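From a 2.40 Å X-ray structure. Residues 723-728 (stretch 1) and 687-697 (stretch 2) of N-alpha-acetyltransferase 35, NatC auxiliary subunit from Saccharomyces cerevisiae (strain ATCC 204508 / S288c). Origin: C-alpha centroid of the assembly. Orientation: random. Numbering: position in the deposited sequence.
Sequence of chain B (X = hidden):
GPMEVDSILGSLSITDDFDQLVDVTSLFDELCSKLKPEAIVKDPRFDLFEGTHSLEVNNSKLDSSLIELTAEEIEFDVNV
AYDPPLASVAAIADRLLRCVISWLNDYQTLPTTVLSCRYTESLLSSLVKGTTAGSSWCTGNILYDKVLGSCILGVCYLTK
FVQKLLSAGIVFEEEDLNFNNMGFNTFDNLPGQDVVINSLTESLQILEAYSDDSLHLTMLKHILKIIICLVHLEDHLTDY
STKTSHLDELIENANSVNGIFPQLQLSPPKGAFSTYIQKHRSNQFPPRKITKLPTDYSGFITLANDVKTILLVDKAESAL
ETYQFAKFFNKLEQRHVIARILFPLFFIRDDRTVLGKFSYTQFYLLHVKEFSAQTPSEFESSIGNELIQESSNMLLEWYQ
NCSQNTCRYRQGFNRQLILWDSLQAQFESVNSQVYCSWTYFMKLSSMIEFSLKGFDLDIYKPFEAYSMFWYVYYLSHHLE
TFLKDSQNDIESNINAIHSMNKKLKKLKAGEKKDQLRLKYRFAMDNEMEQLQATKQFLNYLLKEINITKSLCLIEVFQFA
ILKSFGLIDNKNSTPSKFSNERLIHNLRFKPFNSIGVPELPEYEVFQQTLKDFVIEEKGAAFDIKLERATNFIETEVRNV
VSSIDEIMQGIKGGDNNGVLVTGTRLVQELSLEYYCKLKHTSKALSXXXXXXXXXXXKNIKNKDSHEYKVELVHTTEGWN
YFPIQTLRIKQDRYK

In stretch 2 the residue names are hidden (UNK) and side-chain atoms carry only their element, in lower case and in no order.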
ATOM      1  N   PRO B 723       0.921 -11.476  18.374  1.00 41.57           N
ATOM      2  CA  PRO B 723       1.608 -10.522  19.251  1.00 41.12           C
ATOM      3  C   PRO B 723       1.507 -10.935  20.711  1.00 41.49           C
ATOM      4  O   PRO B 723       0.676 -11.756  21.102  1.00 39.38           O
ATOM      5  CB  PRO B 723       0.869  -9.203  18.995  1.00 42.05           C
ATOM      6  CG  PRO B 723      -0.480  -9.618  18.532  1.00 41.94           C
ATOM      7  CD  PRO B 723      -0.277 -10.887  17.751  1.00 40.76           C
ATOM      8  N   ILE B 724       2.377 -10.344  21.522  1.00 40.41           N
ATOM      9  CA  ILE B 724       2.433 -10.636  22.949  1.00 38.82           C
ATOM     10  C   ILE B 724       1.538  -9.644  23.681  1.00 38.74           C
ATOM     11  O   ILE B 724       1.738  -8.428  23.587  1.00 40.16           O
ATOM     12  CB  ILE B 724       3.876 -10.564  23.472  1.00 41.14           C
ATOM     13  CG1 ILE B 724       4.814 -11.394  22.589  1.00 40.96           C
ATOM     14  CG2 ILE B 724       3.945 -11.033  24.915  1.00 37.92           C
ATOM     15  CD1 ILE B 724       4.525 -12.872  22.602  1.00 39.32           C
ATOM     16  N   GLN B 725       0.551 -10.157  24.411  1.00 38.11           N
ATOM     17  CA  GLN B 725      -0.358  -9.317  25.191  1.00 38.38           C
ATOM     18  C   GLN B 725       0.371  -8.885  26.458  1.00 40.16           C
ATOM     19  O   GLN B 725       0.489  -9.655  27.414  1.00 40.71           O
ATOM     20  CB  GLN B 725      -1.646 -10.069  25.504  1.00 37.30           C
ATOM     21  CG  GLN B 725      -2.401 -10.531  24.261  1.00 37.50           C
ATOM     22  CD  GLN B 725      -3.660 -11.314  24.584  1.00 38.54           C
ATOM     23  OE1 GLN B 725      -4.572 -10.810  25.241  1.00 39.32           O
ATOM     24  NE2 GLN B 725      -3.717 -12.556  24.117  1.00 35.97           N
ATOM     25  N   THR B 726       0.851  -7.641  26.468  1.00 37.80           N
ATOM     26  CA  THR B 726       1.796  -7.154  27.462  1.00 39.76           C
ATOM     27  C   THR B 726       1.143  -6.146  28.399  1.00 40.72           C
ATOM     28  O   THR B 726       0.414  -5.252  27.958  1.00 39.66           O
ATOM     29  CB  THR B 726       3.007  -6.511  26.774  1.00 42.53           C
ATOM     30  OG1 THR B 726       3.508  -7.402  25.770  1.00 44.05           O
ATOM     31  CG2 THR B 726       4.112  -6.207  27.779  1.00 40.81           C
ATOM     32  N   LEU B 727       1.406  -6.300  29.695  1.00 42.44           N
ATOM     33  CA  LEU B 727       0.998  -5.311  30.683  1.00 45.40           C
ATOM     34  C   LEU B 727       1.919  -4.107  30.605  1.00 50.03           C
ATOM     35  O   LEU B 727       3.113  -4.246  30.342  1.00 52.67           O
ATOM     36  CB  LEU B 727       1.051  -5.897  32.094  1.00 47.38           C
ATOM     37  CG  LEU B 727      -0.066  -6.869  32.446  1.00 48.31           C
ATOM     38  CD1 LEU B 727       0.050  -7.323  33.887  1.00 50.26           C
ATOM     39  CD2 LEU B 727      -1.395  -6.196  32.191  1.00 47.88           C
ATOM     40  N   ARG B 728       1.362  -2.924  30.839  1.00 50.07           N
ATOM     41  CA  ARG B 728       2.167  -1.714  30.896  1.00 55.25           C
ATOM     42  C   ARG B 728       1.495  -0.720  31.828  1.00 56.45           C
ATOM     43  O   ARG B 728       0.270  -0.567  31.806  1.00 53.64           O
ATOM     44  CB  ARG B 728       2.381  -1.108  29.502  1.00 59.91           C
ATOM     45  CG  ARG B 728       3.743  -1.454  28.914  1.00 67.32           C
ATOM     46  CD  ARG B 728       3.841  -1.182  27.426  1.00 72.36           C
ATOM     47  NE  ARG B 728       4.957  -1.919  26.838  1.00 76.01           N
ATOM     48  CZ  ARG B 728       5.254  -1.931  25.541  1.00 76.53           C
ATOM     49  NH1 ARG B 728       4.519  -1.238  24.681  1.00 76.19           N
ATOM     50  NH2 ARG B 728       6.287  -2.639  25.106  1.00 76.12           N
ATOM     51  N   UNK B 687       7.002 -16.956  28.591  1.00 38.78           N
ATOM     52  CA  UNK B 687       7.692 -16.052  29.511  1.00 42.16           C
ATOM     53  C   UNK B 687       6.764 -14.925  29.948  1.00 43.04           C
ATOM     54  O   UNK B 687       6.736 -14.543  31.124  1.00 44.01           O
ATOM     55  c   UNK B 687       9.971 -16.639  28.635  1.00 40.69           C
ATOM     56  c   UNK B 687       8.975 -15.509  28.855  1.00 44.60           C
ATOM     57  c   UNK B 687       9.595 -14.399  29.698  1.00 43.55           C
ATOM     58  N   UNK B 688       5.977 -14.388  29.014  1.00 44.02           N
ATOM     59  CA  UNK B 688       5.103 -13.271  29.350  1.00 44.13           C
ATOM     60  C   UNK B 688       3.977 -13.705  30.279  1.00 45.47           C
ATOM     61  O   UNK B 688       3.555 -12.934  31.149  1.00 46.76           O
ATOM     62  n   UNK B 688       2.257 -11.860  28.095  1.00 34.22           N
ATOM     63  c   UNK B 688       3.526 -11.562  28.358  1.00 43.34           C
ATOM     64  o   UNK B 688       3.876 -10.464  28.799  1.00 43.04           O
ATOM     65  c   UNK B 688       4.539 -12.645  28.074  1.00 41.23           C
ATOM     66  N   UNK B 689       3.481 -14.934  30.112  1.00 43.95           N
ATOM     67  CA  UNK B 689       2.440 -15.442  31.000  1.00 43.33           C
ATOM     68  C   UNK B 689       2.931 -15.516  32.443  1.00 43.34           C
ATOM     69  O   UNK B 689       2.181 -15.216  33.380  1.00 43.47           O
ATOM     70  c   UNK B 689       1.969 -16.811  30.513  1.00 43.40           C
ATOM     71  o   UNK B 689       0.926 -17.309  31.331  1.00 43.07           O
ATOM     72  N   UNK B 690       4.194 -15.902  32.644  1.00 44.15           N
ATOM     73  CA  UNK B 690       4.742 -15.939  33.997  1.00 49.19           C
ATOM     74  C   UNK B 690       4.891 -14.536  34.570  1.00 48.98           C
ATOM     75  O   UNK B 690       4.608 -14.311  35.753  1.00 52.05           O
ATOM     76  c   UNK B 690       7.163 -20.018  32.427  1.00 74.29           C
ATOM     77  c   UNK B 690       7.321 -18.634  33.046  1.00 69.90           C
ATOM     78  c   UNK B 690       6.085 -16.668  34.005  1.00 56.14           C
ATOM     79  n   UNK B 690       8.304 -20.393  31.546  1.00 76.18           N
ATOM     80  c   UNK B 690       5.997 -18.131  33.603  1.00 62.08           C
ATOM     81  N   UNK B 691       5.334 -13.578  33.752  1.00 47.48           N
ATOM     82  CA  UNK B 691       5.477 -12.203  34.225  1.00 47.86           C
ATOM     83  C   UNK B 691       4.126 -11.644  34.654  1.00 45.37           C
ATOM     84  O   UNK B 691       4.007 -11.007  35.708  1.00 45.80           O
ATOM     85  c   UNK B 691       7.601 -11.722  32.969  1.00 45.42           C
ATOM     86  c   UNK B 691       6.139 -11.329  33.142  1.00 46.24           C
ATOM     87  c   UNK B 691       6.025  -9.854  33.495  1.00 44.73           C
ATOM     88  N   UNK B 692       3.084 -11.895  33.857  1.00 42.37           N
ATOM     89  CA  UNK B 692       1.751 -11.382  34.170  1.00 41.20           C
ATOM     90  C   UNK B 692       1.261 -11.938  35.502  1.00 46.19           C
ATOM     91  O   UNK B 692       0.767 -11.197  36.359  1.00 49.83           O
ATOM     92  c   UNK B 692       1.138 -10.915  31.768  1.00 39.69           C
ATOM     93  c   UNK B 692       0.196 -11.151  30.610  1.00 37.64           C
ATOM     94  c   UNK B 692       0.774 -11.710  33.025  1.00 39.87           C
ATOM     95  c   UNK B 692      -0.665 -11.434  33.436  1.00 40.01           C
ATOM     96  N   UNK B 693       1.406 -13.248  35.703  1.00 45.23           N
ATOM     97  CA  UNK B 693       0.880 -13.882  36.910  1.00 50.91           C
ATOM     98  C   UNK B 693       1.619 -13.391  38.150  1.00 55.51           C
ATOM     99  O   UNK B 693       1.002 -13.069  39.173  1.00 58.32           O
ATOM    100  c   UNK B 693       0.844 -16.080  38.130  1.00 54.74           C
ATOM    101  c   UNK B 693      -0.155 -15.895  35.855  1.00 47.71           C
ATOM    102  c   UNK B 693       0.950 -15.413  36.773  1.00 51.72           C
ATOM    103  N   UNK B 694       2.951 -13.320  38.079  1.00 56.01           N
ATOM    104  CA  UNK B 694       3.720 -12.820  39.214  1.00 59.84           C
ATOM    105  C   UNK B 694       3.372 -11.369  39.524  1.00 58.44           C
ATOM    106  O   UNK B 694       3.283 -10.980  40.694  1.00 60.63           O
ATOM    107  o   UNK B 694       6.602 -14.735  38.106  1.00 76.70           O
ATOM    108  n   UNK B 694       4.940 -15.305  39.505  1.00 73.00           N
ATOM    109  c   UNK B 694       5.218 -12.967  38.941  1.00 65.87           C
ATOM    110  c   UNK B 694       5.648 -14.417  38.816  1.00 72.58           C
ATOM    111  N   UNK B 695       3.161 -10.555  38.489  1.00 56.00           N
ATOM    112  CA  UNK B 695       2.841  -9.147  38.707  1.00 54.67           C
ATOM    113  C   UNK B 695       1.465  -8.979  39.344  1.00 57.15           C
ATOM    114  O   UNK B 695       1.291  -8.157  40.250  1.00 60.35           O
ATOM    115  c   UNK B 695       2.918  -8.381  37.385  1.00 48.20           C
ATOM    116  o   UNK B 695       4.272  -8.376  36.915  1.00 47.09           O
ATOM    117  c   UNK B 695       2.443  -6.944  37.562  1.00 44.68           C
ATOM    118  N   UNK B 696       0.480  -9.760  38.897  1.00 56.39           N
ATOM    119  CA  UNK B 696      -0.897  -9.528  39.316  1.00 58.99           C
ATOM    120  C   UNK B 696      -1.197 -10.111  40.693  1.00 62.44           C
ATOM    121  O   UNK B 696      -2.046  -9.573  41.413  1.00 63.62           O
ATOM    122  c   UNK B 696      -2.794  -9.839  35.950  1.00 57.14           C
ATOM    123  c   UNK B 696      -1.760  -7.877  37.134  1.00 58.22           C
ATOM    124  c   UNK B 696      -1.724  -9.383  36.927  1.00 58.49           C
ATOM    125  c   UNK B 696      -1.855 -10.096  38.272  1.00 58.56           C
ATOM    126  N   UNK B 697      -0.524 -11.202  41.070  1.00 64.70           N
ATOM    127  CA  UNK B 697      -0.679 -11.731  42.420  1.00 70.45           C
ATOM    128  C   UNK B 697      -0.187 -10.731  43.461  1.00 78.88           C
ATOM    129  O   UNK B 697      -0.827 -10.543  44.503  1.00 81.50           O
ATOM    130  c   UNK B 697       0.063 -13.060  42.549  1.00 69.47           C
ATOM    131  n   UNK B 697      -1.728 -17.010  42.242  1.00 71.48           N
ATOM    132  c   UNK B 697      -0.522 -16.702  41.427  1.00 70.34           C
ATOM    133  c   UNK B 697       0.225 -15.486  41.947  1.00 70.12           C
ATOM    134  c   UNK B 697      -0.608 -14.220  41.830  1.00 67.54           C
TER
HETATM  135  O   HOH W   1       3.332  -8.206  30.617  1.00 32.45           O

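Stretch 2 is a single helical segment whose side chains can be identified in turn from their atoms and surroundings. Position 687 carries three side-chain carbons, the first bearing the other two, and stays clear of the strand; this is Val687. At position 688 two carbons are followed by one oxygen and one nitrogen on the second. The nitrogen makes the group an amide and lies 2.9 Å from O of Gln725, as a donor should. The residue is Asn688, with its CG 3.5 Å from CG2 of Ile724.

Position 689 has one carbon and one oxygen and points away from the strand: Ser689. Position 690 is a row of four carbons ending in nitrogen, out of reach of stretch 1, and is Lys690. Three carbons, forked at the first, mark position 691; although its CA-to-CB bond points toward the strand, it makes no contact there. This is Val691.

Position 692 has four carbons, forked at the first, with one arm two carbons long. The end of that longer arm comes within 3.5 Å of the O atom of Gln725, and the branching defines Ile692, the atom at that end being CD1. Position 693 repeats the three-carbon fork but faces away from the strand, as Val693. At position 694, two carbons with an oxygen and a nitrogen on the second again indicate an amide, here out of reach: Asn694.

Position 695 has one carbon bearing an oxygen and a carbon; the latter is 4.4 Å from CD1 of Leu727. It is Thr695, whose OG1 donates a hydrogen bond to O of Val691 (2.9 Å), satisfying the hydroxyl within the helix. Position 696 has four carbons forked at the second, one terminal carbon lying 3.8 Å from CD1 of Leu727, and is Leu696. Position 697, four carbons in a row ending in nitrogen, is Lys697, beyond reach of the strand.

The contact combines a polar anchor with an apolar patch. Asn688 ND2 donates to Gln725 O (2.9 Å), while its OD1 accepts from a water at 2.9 Å, which in turn accepts from Leu727 N at 2.9 Å; one amide thus engages the strand backbone directly and through water. Further along, Leu727 CD1 packs against Leu696 CD2 (3.8 Å) and Ile692 CG2 (4.2 Å). Strand and helix run in broadly the same direction, 29° apart, so the contact passes from Asn688, beside Ile724 to Thr726, to Ile692, Thr695 and Leu696 around Leu727.

Stretch 2 (687-697) VNSKVIVNTLK
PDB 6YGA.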